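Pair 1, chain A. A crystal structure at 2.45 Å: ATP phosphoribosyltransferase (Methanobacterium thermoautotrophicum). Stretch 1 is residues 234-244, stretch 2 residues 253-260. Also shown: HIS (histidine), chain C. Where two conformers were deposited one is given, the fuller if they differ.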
# COMPACT_ATOMS: atom_id res chain seq x y z
N LEU A 234 25.07 32.95 -33.54
CA LEU A 234 24.79 31.65 -32.92
C LEU A 234 23.59 31.70 -31.97
O LEU A 234 22.86 30.72 -31.81
CB LEU A 234 26.02 31.12 -32.18
CG LEU A 234 27.28 30.74 -32.97
CD1 LEU A 234 28.40 30.41 -32.00
CD2 LEU A 234 27.05 29.60 -33.95
N MET A 235 23.39 32.86 -31.33
CA MET A 235 22.32 33.03 -30.37
C MET A 235 21.39 34.17 -30.77
O MET A 235 21.44 35.24 -30.18
CB MET A 235 22.89 33.33 -28.97
CG MET A 235 23.80 32.27 -28.40
SD MET A 235 23.43 32.01 -26.66
CE MET A 235 24.18 33.42 -25.88
N PRO A 236 20.50 33.94 -31.77
CA PRO A 236 19.61 35.05 -32.13
C PRO A 236 18.63 35.38 -31.00
O PRO A 236 18.25 36.53 -30.82
CB PRO A 236 18.88 34.54 -33.37
CG PRO A 236 19.61 33.30 -33.80
CD PRO A 236 20.23 32.74 -32.58
N GLY A 237 18.23 34.36 -30.24
CA GLY A 237 17.28 34.53 -29.16
C GLY A 237 15.93 34.99 -29.67
O GLY A 237 15.56 34.71 -30.82
N MET A 238 15.20 35.72 -28.84
CA MET A 238 13.84 36.11 -29.19
C MET A 238 13.78 37.36 -30.06
O MET A 238 13.11 37.37 -31.09
CB MET A 238 12.94 36.17 -27.95
CG MET A 238 12.16 34.88 -27.77
SD MET A 238 11.45 34.58 -26.13
CE MET A 238 10.43 33.15 -26.49
N THR A 239 14.48 38.41 -29.65
CA THR A 239 14.67 39.61 -30.47
C THR A 239 16.14 39.74 -30.86
O THR A 239 16.48 40.18 -31.96
CB THR A 239 14.21 40.88 -29.73
OG1 THR A 239 12.83 40.74 -29.35
CG2 THR A 239 14.34 42.11 -30.60
N GLY A 240 17.01 39.33 -29.94
CA GLY A 240 18.46 39.44 -30.07
C GLY A 240 19.09 39.20 -28.71
O GLY A 240 18.45 39.45 -27.67
N PRO A 241 20.36 38.72 -28.69
CA PRO A 241 21.04 38.42 -27.43
C PRO A 241 21.24 39.65 -26.57
O PRO A 241 21.49 40.75 -27.09
CB PRO A 241 22.40 37.87 -27.89
CG PRO A 241 22.59 38.41 -29.26
CD PRO A 241 21.21 38.47 -29.86
N THR A 242 21.11 39.48 -25.26
CA THR A 242 21.33 40.56 -24.30
C THR A 242 22.80 40.52 -23.90
O THR A 242 23.31 39.47 -23.49
CB THR A 242 20.41 40.44 -23.07
OG1 THR A 242 19.04 40.39 -23.48
CG2 THR A 242 20.59 41.62 -22.13
N VAL A 243 23.46 41.67 -24.01
CA VAL A 243 24.90 41.79 -23.81
C VAL A 243 25.23 42.75 -22.66
O VAL A 243 24.78 43.90 -22.66
CB VAL A 243 25.60 42.25 -25.11
CG1 VAL A 243 27.12 42.35 -24.93
CG2 VAL A 243 25.26 41.31 -26.25
N SER A 244 26.02 42.28 -21.70
CA SER A 244 26.34 43.06 -20.51
C SER A 244 27.83 43.02 -20.17
O SER A 244 28.54 42.10 -20.56
CB SER A 244 25.51 42.58 -19.32
OG SER A 244 24.13 42.81 -19.53
N VAL A 253 32.43 40.40 -22.24
CA VAL A 253 31.01 40.64 -22.06
C VAL A 253 30.28 39.36 -21.63
O VAL A 253 30.83 38.26 -21.74
CB VAL A 253 30.33 41.29 -23.31
CG1 VAL A 253 30.96 42.65 -23.62
CG2 VAL A 253 30.41 40.37 -24.52
N ALA A 254 29.07 39.53 -21.12
CA ALA A 254 28.18 38.41 -20.81
C ALA A 254 27.01 38.47 -21.77
O ALA A 254 26.44 39.53 -22.00
CB ALA A 254 27.69 38.50 -19.37
N VAL A 255 26.67 37.32 -22.35
CA VAL A 255 25.62 37.28 -23.36
C VAL A 255 24.54 36.30 -22.93
O VAL A 255 24.84 35.15 -22.59
CB VAL A 255 26.18 36.84 -24.74
CG1 VAL A 255 25.08 36.86 -25.79
CG2 VAL A 255 27.33 37.72 -25.16
N HIS A 256 23.29 36.77 -22.90
CA HIS A 256 22.14 35.92 -22.56
C HIS A 256 21.12 35.86 -23.71
O HIS A 256 20.82 36.88 -24.32
CB HIS A 256 21.44 36.40 -21.28
CG HIS A 256 22.36 36.97 -20.23
ND1 HIS A 256 22.03 38.06 -19.46
CD2 HIS A 256 23.61 36.60 -19.83
CE1 HIS A 256 23.01 38.34 -18.63
NE2 HIS A 256 23.99 37.47 -18.84
N ALA A 257 20.58 34.67 -23.96
CA ALA A 257 19.53 34.48 -24.96
C ALA A 257 18.67 33.29 -24.58
O ALA A 257 19.15 32.31 -24.01
CB ALA A 257 20.14 34.27 -26.33
N VAL A 258 17.38 33.39 -24.89
CA VAL A 258 16.45 32.28 -24.76
C VAL A 258 16.75 31.31 -25.91
O VAL A 258 16.85 31.72 -27.07
CB VAL A 258 14.98 32.75 -24.84
CG1 VAL A 258 14.03 31.59 -24.57
CG2 VAL A 258 14.73 33.90 -23.87
N VAL A 259 16.96 30.03 -25.58
CA VAL A 259 17.25 29.04 -26.61
C VAL A 259 16.38 27.78 -26.43
O VAL A 259 16.07 27.39 -25.31
CB VAL A 259 18.76 28.67 -26.70
CG1 VAL A 259 19.65 29.86 -26.32
CG2 VAL A 259 19.10 27.47 -25.85
N ASP A 260 15.99 27.17 -27.54
CA ASP A 260 15.23 25.93 -27.49
C ASP A 260 16.12 24.72 -27.23
O ASP A 260 17.25 24.67 -27.71
CB ASP A 260 14.45 25.72 -28.79
CG ASP A 260 13.45 24.60 -28.67
OD1 ASP A 260 12.39 24.81 -28.03
OD2 ASP A 260 13.72 23.50 -29.18
N HIS C . 17.27 39.37 -25.15
CA HIS C . 17.21 37.87 -25.02
C HIS C . 16.28 37.26 -26.06
O HIS C . 16.27 36.05 -26.26
CB HIS C . 16.76 37.46 -23.62
CG HIS C . 15.46 38.08 -23.19
ND1 HIS C . 15.37 38.99 -22.16
CD2 HIS C . 14.20 37.92 -23.67
CE1 HIS C . 14.11 39.36 -22.02
NE2 HIS C . 13.39 38.73 -22.92
OXT HIS C . 15.51 37.97 -26.72
O HOH W 1 19.21 31.75 -29.59

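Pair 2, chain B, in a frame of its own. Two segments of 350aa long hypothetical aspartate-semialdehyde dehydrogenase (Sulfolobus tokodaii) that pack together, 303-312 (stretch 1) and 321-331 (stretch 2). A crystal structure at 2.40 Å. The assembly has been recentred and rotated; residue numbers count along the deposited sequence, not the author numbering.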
# COMPACT_ATOMS: atom_id res chain seq x y z
N GLU B 303 9.06 -15.01 18.67
CA GLU B 303 10.07 -14.94 19.72
C GLU B 303 10.93 -13.68 19.64
O GLU B 303 12.15 -13.74 19.59
CB GLU B 303 10.94 -16.20 19.68
CG GLU B 303 10.12 -17.46 19.90
CD GLU B 303 10.96 -18.72 19.97
OE1 GLU B 303 11.83 -18.81 20.86
OE2 GLU B 303 10.73 -19.63 19.14
N SER B 304 10.26 -12.54 19.62
CA SER B 304 10.92 -11.25 19.57
C SER B 304 11.67 -11.00 18.26
O SER B 304 12.43 -10.03 18.16
CB SER B 304 11.89 -11.12 20.74
OG SER B 304 11.21 -11.39 21.95
N GLY B 305 11.43 -11.85 17.27
CA GLY B 305 12.09 -11.68 15.99
C GLY B 305 13.42 -12.41 15.89
O GLY B 305 14.21 -12.13 14.98
N MET B 306 13.67 -13.33 16.81
CA MET B 306 14.91 -14.10 16.80
C MET B 306 14.70 -15.49 16.22
O MET B 306 15.65 -16.20 15.93
CB MET B 306 15.49 -14.21 18.21
CG MET B 306 16.31 -13.01 18.63
SD MET B 306 17.56 -12.64 17.38
CE MET B 306 18.79 -13.89 17.76
N ALA B 307 13.44 -15.87 16.06
CA ALA B 307 13.12 -17.18 15.52
C ALA B 307 12.65 -17.03 14.07
O ALA B 307 11.98 -16.06 13.72
CB ALA B 307 12.03 -17.84 16.37
N VAL B 308 13.02 -17.99 13.23
CA VAL B 308 12.59 -17.96 11.84
C VAL B 308 11.44 -18.96 11.71
O VAL B 308 11.39 -19.95 12.44
CB VAL B 308 13.72 -18.39 10.88
CG1 VAL B 308 14.89 -17.44 10.99
CG2 VAL B 308 14.14 -19.82 11.18
N THR B 309 10.52 -18.69 10.81
CA THR B 309 9.39 -19.58 10.63
C THR B 309 9.45 -20.24 9.27
O THR B 309 9.59 -19.57 8.25
CB THR B 309 8.07 -18.81 10.76
OG1 THR B 309 8.05 -18.08 12.00
CG2 THR B 309 6.89 -19.77 10.72
N VAL B 310 9.36 -21.57 9.27
CA VAL B 310 9.42 -22.37 8.05
C VAL B 310 8.06 -23.01 7.79
O VAL B 310 7.36 -23.43 8.72
CB VAL B 310 10.47 -23.51 8.17
CG1 VAL B 310 10.44 -24.37 6.93
CG2 VAL B 310 11.87 -22.92 8.36
N GLY B 311 7.69 -23.09 6.51
CA GLY B 311 6.42 -23.68 6.13
C GLY B 311 6.50 -24.27 4.73
O GLY B 311 7.53 -24.19 4.06
N ARG B 312 5.40 -24.88 4.29
CA ARG B 312 5.29 -25.48 2.97
C ARG B 312 6.45 -26.44 2.68
O ARG B 312 6.93 -26.52 1.55
CB ARG B 312 5.26 -24.36 1.92
CG ARG B 312 4.41 -23.17 2.33
CD ARG B 312 3.02 -23.21 1.74
NE ARG B 312 3.02 -22.80 0.34
CZ ARG B 312 2.80 -23.61 -0.69
NH1 ARG B 312 2.54 -24.90 -0.49
NH2 ARG B 312 2.87 -23.14 -1.92
N ARG B 321 11.46 -28.60 -1.19
CA ARG B 321 11.14 -27.18 -1.12
C ARG B 321 10.66 -26.75 0.26
O ARG B 321 10.10 -27.55 1.01
CB ARG B 321 10.06 -26.80 -2.14
CG ARG B 321 9.83 -25.29 -2.16
CD ARG B 321 8.41 -24.91 -2.48
NE ARG B 321 7.44 -25.62 -1.64
CZ ARG B 321 6.15 -25.70 -1.94
NH1 ARG B 321 5.69 -25.13 -3.04
NH2 ARG B 321 5.33 -26.40 -1.16
N LEU B 322 10.89 -25.48 0.57
CA LEU B 322 10.47 -24.93 1.85
C LEU B 322 10.49 -23.41 1.80
O LEU B 322 11.25 -22.82 1.03
CB LEU B 322 11.35 -25.47 2.98
CG LEU B 322 12.84 -25.15 3.06
CD1 LEU B 322 13.05 -23.73 3.56
CD2 LEU B 322 13.51 -26.12 4.01
N VAL B 323 9.63 -22.80 2.61
CA VAL B 323 9.52 -21.34 2.71
C VAL B 323 9.90 -20.93 4.13
O VAL B 323 9.37 -21.46 5.12
CB VAL B 323 8.08 -20.85 2.41
CG1 VAL B 323 7.99 -19.34 2.60
CG2 VAL B 323 7.67 -21.23 0.98
N VAL B 324 10.83 -19.99 4.23
CA VAL B 324 11.28 -19.51 5.53
C VAL B 324 11.09 -18.00 5.64
O VAL B 324 11.17 -17.28 4.64
CB VAL B 324 12.77 -19.85 5.74
CG1 VAL B 324 13.61 -19.16 4.68
CG2 VAL B 324 13.21 -19.44 7.14
N LEU B 325 10.82 -17.54 6.85
CA LEU B 325 10.60 -16.13 7.09
C LEU B 325 11.34 -15.73 8.36
O LEU B 325 11.43 -16.51 9.30
CB LEU B 325 9.11 -15.86 7.25
CG LEU B 325 8.52 -14.44 7.32
CD1 LEU B 325 8.12 -14.11 8.74
CD2 LEU B 325 9.50 -13.42 6.77
N GLY B 326 11.89 -14.52 8.36
CA GLY B 326 12.60 -14.04 9.53
C GLY B 326 12.59 -12.52 9.60
O GLY B 326 12.41 -11.84 8.59
N ASP B 327 12.76 -11.98 10.81
CA ASP B 327 12.80 -10.54 11.01
C ASP B 327 14.22 -10.12 10.59
O ASP B 327 15.19 -10.46 11.27
CB ASP B 327 12.56 -10.22 12.48
CG ASP B 327 12.44 -8.73 12.75
OD1 ASP B 327 13.13 -7.93 12.09
OD2 ASP B 327 11.65 -8.36 13.65
N ASN B 328 14.33 -9.40 9.48
CA ASN B 328 15.63 -8.95 8.98
C ASN B 328 16.33 -7.95 9.90
O ASN B 328 17.55 -7.79 9.84
CB ASN B 328 15.46 -8.31 7.59
CG ASN B 328 14.43 -7.20 7.60
OD1 ASN B 328 13.25 -7.44 7.85
ND2 ASN B 328 14.88 -5.97 7.34
N LEU B 329 15.57 -7.28 10.76
CA LEU B 329 16.14 -6.30 11.69
C LEU B 329 16.71 -6.92 12.96
O LEU B 329 17.67 -6.40 13.55
CB LEU B 329 15.07 -5.27 12.08
CG LEU B 329 14.48 -4.39 10.99
CD1 LEU B 329 13.51 -3.40 11.64
CD2 LEU B 329 15.59 -3.64 10.25
N VAL B 330 16.12 -8.02 13.39
CA VAL B 330 16.52 -8.71 14.60
C VAL B 330 17.42 -9.91 14.29
O VAL B 330 18.64 -9.85 14.45
CB VAL B 330 15.25 -9.17 15.38
CG1 VAL B 330 15.63 -9.89 16.66
CG2 VAL B 330 14.40 -7.96 15.70
N ARG B 331 16.81 -11.00 13.83
CA ARG B 331 17.56 -12.19 13.47
C ARG B 331 18.62 -11.82 12.44
O ARG B 331 19.73 -12.35 12.45
CB ARG B 331 16.63 -13.23 12.86
CG ARG B 331 17.32 -14.56 12.59
CD ARG B 331 17.49 -15.28 13.90
NE ARG B 331 18.79 -15.90 14.04
CZ ARG B 331 19.16 -16.59 15.11
NH1 ARG B 331 18.32 -16.75 16.12
NH2 ARG B 331 20.36 -17.14 15.16
O HOH W 2 13.53 -13.77 12.76

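Both pairs are two antiparallel strands, with a loop leading into the first. The strand axes run at 160° in pair 1 and 159° in pair 2, and approach to 4.6 and 4.5 Å. The central backbone superposes with an RMSD of 1.0 Å.

The ladders match bond for bond. In pair 1, A:Thr242 and A:His256 exchange two hydrogen bonds, N to O and O to N, each 2.8 Å. In pair 2, B:Thr309 and B:Leu325 do the same, N to O and O to N, again 2.8 Å each. One rung on, A:Ser244 N reaches A:Ala254 O at 2.8 Å, and A:Ala254 N reaches A:Ser244 O at 2.7 Å. The matching bonds are B:Gly311 N to B:Val323 O at 2.7 Å and B:Val323 N to B:Gly311 O at 2.9 Å.

Between these rungs lies a non-hydrogen-bonded valine pair. A:Val243 and A:Val255 match B:Val310 and B:Val324. A:Val243 CG2 lies 4.3 Å from A:Val255 CG2; B:Val310 CG2 lies 3.9 Å from B:Val324 CG2. The position before the shared threonine is A:Pro241 in pair 1 and B:Val308 in pair 2. Each packs on the second valine: A:Pro241 CB is 3.6 Å from A:Val255 CG1, and B:Val308 CB is 3.9 Å from B:Val324 CG2.

The threonine face differs more. A:His256 matches B:Leu325, but their side-chain centres lie 3.2 Å apart. A:Ser244 and A:Ala254 are replaced by B:Gly311 and B:Val323, so the bulk moves to the second strand. B:Val323 CG2 also meets B:Arg312 CG at 4.0 Å.

The loops are filled differently. In pair 1, A:Met235 extends to the second strand, its CE 3.6 Å from A:Val255 CG1. Bound histidine also bridges the stretches: its O accepts from A:Met238 N at 2.8 Å and A:Val258 N at 3.2 Å. Its N donates to A:Thr242 OG1 at 2.6 Å.

In pair 2, A:Met238 is matched by B:Gly305 and A:Val258 by B:Asp327. A CB on B:Gly305 would lie 2.8 Å from B:Asp327 OD2, a clash. Water 2 links the stretches here, donating to B:Gly305 O at 2.8 Å and B:Ala307 O at 2.9 Å and accepting from B:Asp327 N at 2.8 Å. Nearby, B:Met306 SD packs on B:Val330 CG1 at 3.4 Å. At the far end, B:Arg321 NH2 donates to B:Arg312 O at 3.1 Å.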